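Local coordinates for SusD superfamily protein (Bacteroides thetaiotaomicron VPI-5482, PDB 3HDX) that probably binds polysaccharide at the outer membrane of a gut Bacteroides as a homologue of the starch-binding protein SusD, at residues A371-S380 with R409-R420. Residues are numbered along the deposited sequence; the frame is centred on the assembly and turned at random.
With EDO (1,2-ethanediol), chain E.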
loop_
_atom_site.group_PDB
_atom_site.type_symbol
_atom_site.label_atom_id
_atom_site.label_comp_id
_atom_site.label_asym_id
_atom_site.label_seq_id
_atom_site.Cartn_x
_atom_site.Cartn_y
_atom_site.Cartn_z
ATOM N N ALA A 371 13.359 -11.059 -2.675
ATOM C CA ALA A 371 13.799 -12.224 -1.875
ATOM C C ALA A 371 12.725 -13.319 -1.824
ATOM O O ALA A 371 13.001 -14.490 -2.073
ATOM C CB ALA A 371 14.260 -11.789 -0.484
ATOM N N GLU A 372 11.494 -12.929 -1.528
ATOM C CA GLU A 372 10.363 -13.842 -1.520
ATOM C C GLU A 372 10.240 -14.562 -2.874
ATOM O O GLU A 372 10.115 -15.796 -2.908
ATOM C CB GLU A 372 9.099 -13.040 -1.193
ATOM C CG GLU A 372 7.736 -13.705 -1.359
ATOM C CD GLU A 372 6.580 -12.734 -1.118
ATOM O OE1 GLU A 372 6.769 -11.676 -0.443
ATOM O OE2 GLU A 372 5.475 -13.055 -1.594
ATOM N N ALA A 373 10.290 -13.789 -3.967
ATOM C CA ALA A 373 10.155 -14.330 -5.320
ATOM C C ALA A 373 11.275 -15.324 -5.659
ATOM O O ALA A 373 11.024 -16.397 -6.179
ATOM C CB ALA A 373 10.081 -13.196 -6.366
ATOM N N LEU A 374 12.495 -14.978 -5.275
ATOM C CA LEU A 374 13.656 -15.827 -5.553
ATOM C C LEU A 374 13.524 -17.160 -4.803
ATOM O O LEU A 374 13.761 -18.220 -5.377
ATOM C CB LEU A 374 14.969 -15.114 -5.235
ATOM C CG LEU A 374 15.348 -14.044 -6.249
ATOM C CD1 LEU A 374 16.412 -13.111 -5.693
ATOM C CD2 LEU A 374 15.811 -14.691 -7.575
ATOM N N CYS A 375 13.066 -17.118 -3.547
ATOM C CA CYS A 375 12.774 -18.369 -2.832
ATOM C C CYS A 375 11.702 -19.186 -3.520
ATOM O O CYS A 375 11.846 -20.417 -3.683
ATOM C CB CYS A 375 12.335 -18.092 -1.422
ATOM S SG CYS A 375 13.679 -17.557 -0.368
ATOM N N ALA A 376 10.633 -18.511 -3.949
ATOM C CA ALA A 376 9.550 -19.178 -4.646
ATOM C C ALA A 376 10.022 -19.911 -5.916
ATOM O O ALA A 376 9.507 -20.981 -6.272
ATOM C CB ALA A 376 8.391 -18.206 -4.949
ATOM N N LEU A 377 11.017 -19.322 -6.566
ATOM C CA LEU A 377 11.647 -19.854 -7.763
ATOM C C LEU A 377 12.784 -20.842 -7.478
ATOM O O LEU A 377 13.491 -21.242 -8.397
ATOM C CB LEU A 377 12.181 -18.675 -8.591
ATOM C CG LEU A 377 11.151 -17.678 -9.141
ATOM C CD1 LEU A 377 11.816 -16.387 -9.589
ATOM C CD2 LEU A 377 10.368 -18.344 -10.243
ATOM N N ASN A 378 12.921 -21.270 -6.219
ATOM C CA ASN A 378 13.960 -22.213 -5.781
ATOM C C ASN A 378 15.378 -21.663 -6.042
ATOM O O ASN A 378 16.304 -22.396 -6.435
ATOM C CB ASN A 378 13.725 -23.607 -6.392
ATOM C CG ASN A 378 14.372 -24.735 -5.568
ATOM O OD1 ASN A 378 14.580 -24.619 -4.344
ATOM N ND2 ASN A 378 14.659 -25.845 -6.242
ATOM N N ARG A 379 15.539 -20.354 -5.802
ATOM C CA ARG A 379 16.789 -19.615 -5.906
ATOM C C ARG A 379 17.084 -18.929 -4.568
ATOM O O ARG A 379 17.451 -17.789 -4.480
ATOM C CB ARG A 379 16.734 -18.665 -7.094
ATOM C CG ARG A 379 16.688 -19.432 -8.416
ATOM C CD ARG A 379 16.225 -18.540 -9.579
ATOM N NE ARG A 379 17.083 -17.383 -9.726
ATOM C CZ ARG A 379 16.814 -16.327 -10.503
ATOM N NH1 ARG A 379 15.686 -16.269 -11.216
ATOM N NH2 ARG A 379 17.650 -15.307 -10.543
ATOM N N SER A 380 16.959 -19.716 -3.500
ATOM C CA SER A 380 17.155 -19.226 -2.127
ATOM C C SER A 380 18.503 -18.608 -1.836
ATOM O O SER A 380 18.565 -17.639 -1.118
ATOM C CB SER A 380 16.846 -20.356 -1.135
ATOM O OG SER A 380 15.529 -20.776 -1.352
ATOM N N ARG A 409 14.622 -23.939 2.291
ATOM C CA ARG A 409 13.878 -22.883 1.549
ATOM C C ARG A 409 12.724 -22.311 2.377
ATOM O O ARG A 409 12.557 -21.090 2.447
ATOM C CB ARG A 409 13.339 -23.446 0.204
ATOM C CG ARG A 409 12.398 -22.563 -0.623
ATOM C CD ARG A 409 11.806 -23.406 -1.834
ATOM N NE ARG A 409 10.642 -22.813 -2.530
ATOM C CZ ARG A 409 9.336 -22.989 -2.230
ATOM N NH1 ARG A 409 8.923 -23.768 -1.219
ATOM N NH2 ARG A 409 8.403 -22.376 -2.970
ATOM N N GLU A 410 11.972 -23.178 3.049
ATOM C CA GLU A 410 10.806 -22.733 3.808
ATOM C C GLU A 410 11.243 -21.926 5.057
ATOM O O GLU A 410 10.606 -20.923 5.405
ATOM C CB GLU A 410 9.887 -23.908 4.118
ATOM C CG GLU A 410 9.214 -24.501 2.879
ATOM C CD GLU A 410 10.128 -25.356 1.976
ATOM O OE1 GLU A 410 11.089 -26.017 2.464
ATOM O OE2 GLU A 410 9.915 -25.337 0.752
ATOM N N SER A 411 12.357 -22.318 5.679
ATOM C CA SER A 411 12.890 -21.579 6.835
ATOM C C SER A 411 13.262 -20.160 6.396
ATOM O O SER A 411 12.994 -19.184 7.122
ATOM C CB SER A 411 14.129 -22.253 7.456
ATOM O OG SER A 411 13.824 -23.518 8.021
ATOM N N LEU A 412 13.897 -20.038 5.219
ATOM C CA LEU A 412 14.268 -18.723 4.683
ATOM C C LEU A 412 13.026 -17.909 4.304
ATOM O O LEU A 412 12.953 -16.718 4.606
ATOM C CB LEU A 412 15.254 -18.876 3.510
ATOM C CG LEU A 412 15.676 -17.560 2.814
ATOM C CD1 LEU A 412 16.298 -16.630 3.867
ATOM C CD2 LEU A 412 16.679 -17.805 1.672
ATOM N N ILE A 413 12.048 -18.545 3.660
ATOM C CA ILE A 413 10.771 -17.840 3.348
ATOM C C ILE A 413 10.137 -17.294 4.625
ATOM O O ILE A 413 9.802 -16.111 4.678
ATOM C CB ILE A 413 9.767 -18.743 2.583
ATOM C CG1 ILE A 413 10.260 -19.015 1.172
ATOM C CG2 ILE A 413 8.325 -18.112 2.576
ATOM C CD1 ILE A 413 9.539 -20.214 0.509
ATOM N N ALA A 414 10.084 -18.106 5.670
ATOM C CA ALA A 414 9.454 -17.666 6.928
ATOM C C ALA A 414 10.218 -16.424 7.466
ATOM O O ALA A 414 9.601 -15.446 7.897
ATOM C CB ALA A 414 9.375 -18.806 7.959
ATOM N N GLU A 415 11.544 -16.464 7.408
ATOM C CA GLU A 415 12.351 -15.341 7.901
ATOM C C GLU A 415 12.194 -14.046 7.079
ATOM O O GLU A 415 12.138 -12.956 7.648
ATOM C CB GLU A 415 13.822 -15.715 8.091
ATOM C CG GLU A 415 14.678 -14.614 8.692
ATOM C CD GLU A 415 14.217 -14.127 10.051
ATOM O OE1 GLU A 415 13.502 -14.862 10.792
ATOM O OE2 GLU A 415 14.583 -12.981 10.370
ATOM N N ILE A 416 12.092 -14.184 5.765
ATOM C CA ILE A 416 11.805 -13.033 4.892
ATOM C C ILE A 416 10.480 -12.388 5.328
ATOM O O ILE A 416 10.408 -11.151 5.435
ATOM C CB ILE A 416 11.739 -13.420 3.413
ATOM C CG1 ILE A 416 13.140 -13.851 2.908
ATOM C CG2 ILE A 416 11.231 -12.248 2.544
ATOM C CD1 ILE A 416 13.179 -14.609 1.619
ATOM N N PHE A 417 9.452 -13.215 5.591
ATOM C CA PHE A 417 8.188 -12.654 6.110
ATOM C C PHE A 417 8.306 -12.025 7.508
ATOM O O PHE A 417 7.646 -11.036 7.765
ATOM C CB PHE A 417 7.047 -13.643 5.982
ATOM C CG PHE A 417 6.538 -13.714 4.593
ATOM C CD1 PHE A 417 5.711 -12.701 4.105
ATOM C CD2 PHE A 417 6.902 -14.741 3.729
ATOM C CE1 PHE A 417 5.233 -12.740 2.794
ATOM C CE2 PHE A 417 6.430 -14.765 2.445
ATOM C CZ PHE A 417 5.619 -13.769 1.962
ATOM N N GLU A 418 9.183 -12.544 8.379
ATOM C CA GLU A 418 9.406 -11.886 9.674
ATOM C C GLU A 418 10.117 -10.553 9.474
ATOM O O GLU A 418 9.865 -9.617 10.210
ATOM C CB GLU A 418 10.220 -12.771 10.626
ATOM C CG GLU A 418 9.486 -14.022 11.035
ATOM C CD GLU A 418 8.104 -13.780 11.644
ATOM O OE1 GLU A 418 7.985 -12.898 12.492
ATOM O OE2 GLU A 418 7.142 -14.501 11.256
ATOM N N GLU A 419 11.031 -10.487 8.499
ATOM C CA GLU A 419 11.692 -9.208 8.200
ATOM C C GLU A 419 10.675 -8.182 7.669
ATOM O O GLU A 419 10.714 -6.990 8.026
ATOM C CB GLU A 419 12.901 -9.374 7.279
ATOM C CG GLU A 419 13.810 -8.109 7.264
ATOM C CD GLU A 419 14.475 -7.791 8.593
ATOM O OE1 GLU A 419 14.675 -8.693 9.439
ATOM O OE2 GLU A 419 14.855 -6.618 8.770
ATOM N N ARG A 420 9.790 -8.612 6.773
ATOM C CA ARG A 420 8.709 -7.726 6.332
ATOM C C ARG A 420 7.829 -7.269 7.521
ATOM O O ARG A 420 7.367 -6.125 7.584
ATOM C CB ARG A 420 7.838 -8.438 5.293
ATOM C CG ARG A 420 8.531 -8.694 3.988
ATOM C CD ARG A 420 7.631 -9.322 2.907
ATOM N NE ARG A 420 6.524 -8.434 2.503
ATOM C CZ ARG A 420 6.603 -7.468 1.596
ATOM N NH1 ARG A 420 7.693 -7.284 0.833
ATOM N NH2 ARG A 420 5.542 -6.713 1.384
HETATM C C1 EDO E . 4.011 -15.617 10.765
HETATM O O1 EDO E . 4.497 -14.261 10.770
HETATM C C2 EDO E . 3.538 -16.013 12.141
HETATM O O2 EDO E . 2.458 -15.153 12.508
#
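Helix 371-376 and helix 409-420 of this SusD-family protein pack almost antiparallel (166°), their axes 9.8 Å apart at closest approach, and illustrate how a side chain of one helix can bind a carbonyl at the C-terminal end of another. The first helix closes in a Schellman motif with Asn378, at positive phi, as C-prime residue. Arg409 docks on that end: with CG anti to the backbone N (chi1 173°) and the chain extended to NE, it crosses to Cys375 O in a bent 2.9 Å hydrogen bond. NE comes from above the carbonyl plane, whereas Asn378 N reaches it from the opposite face. In one conformer Glu410 OE2 lies in the guanidinium plane, salt-bridged to Arg409 NH1, and Ile413 CD1 lies over one guanidinium face. Replacing Arg409 with an alanine would probably cost Cys375 O the bond to NE and that Glu410 conformer its salt-bridge mate. Nearby, Cys375 SG touches both Leu412 CD2 and Ile416 CD1, each 3.6 Å away, and helix 380-391 adds Ala383 and Val384. Buried Glu372, its OE2 hydrogen-bonded to Tyr213 OH and salt-bridged to Arg436, slants across Phe417, its carboxylate 47° from the ring plane and its CD 3.4 Å from Phe417 CZ.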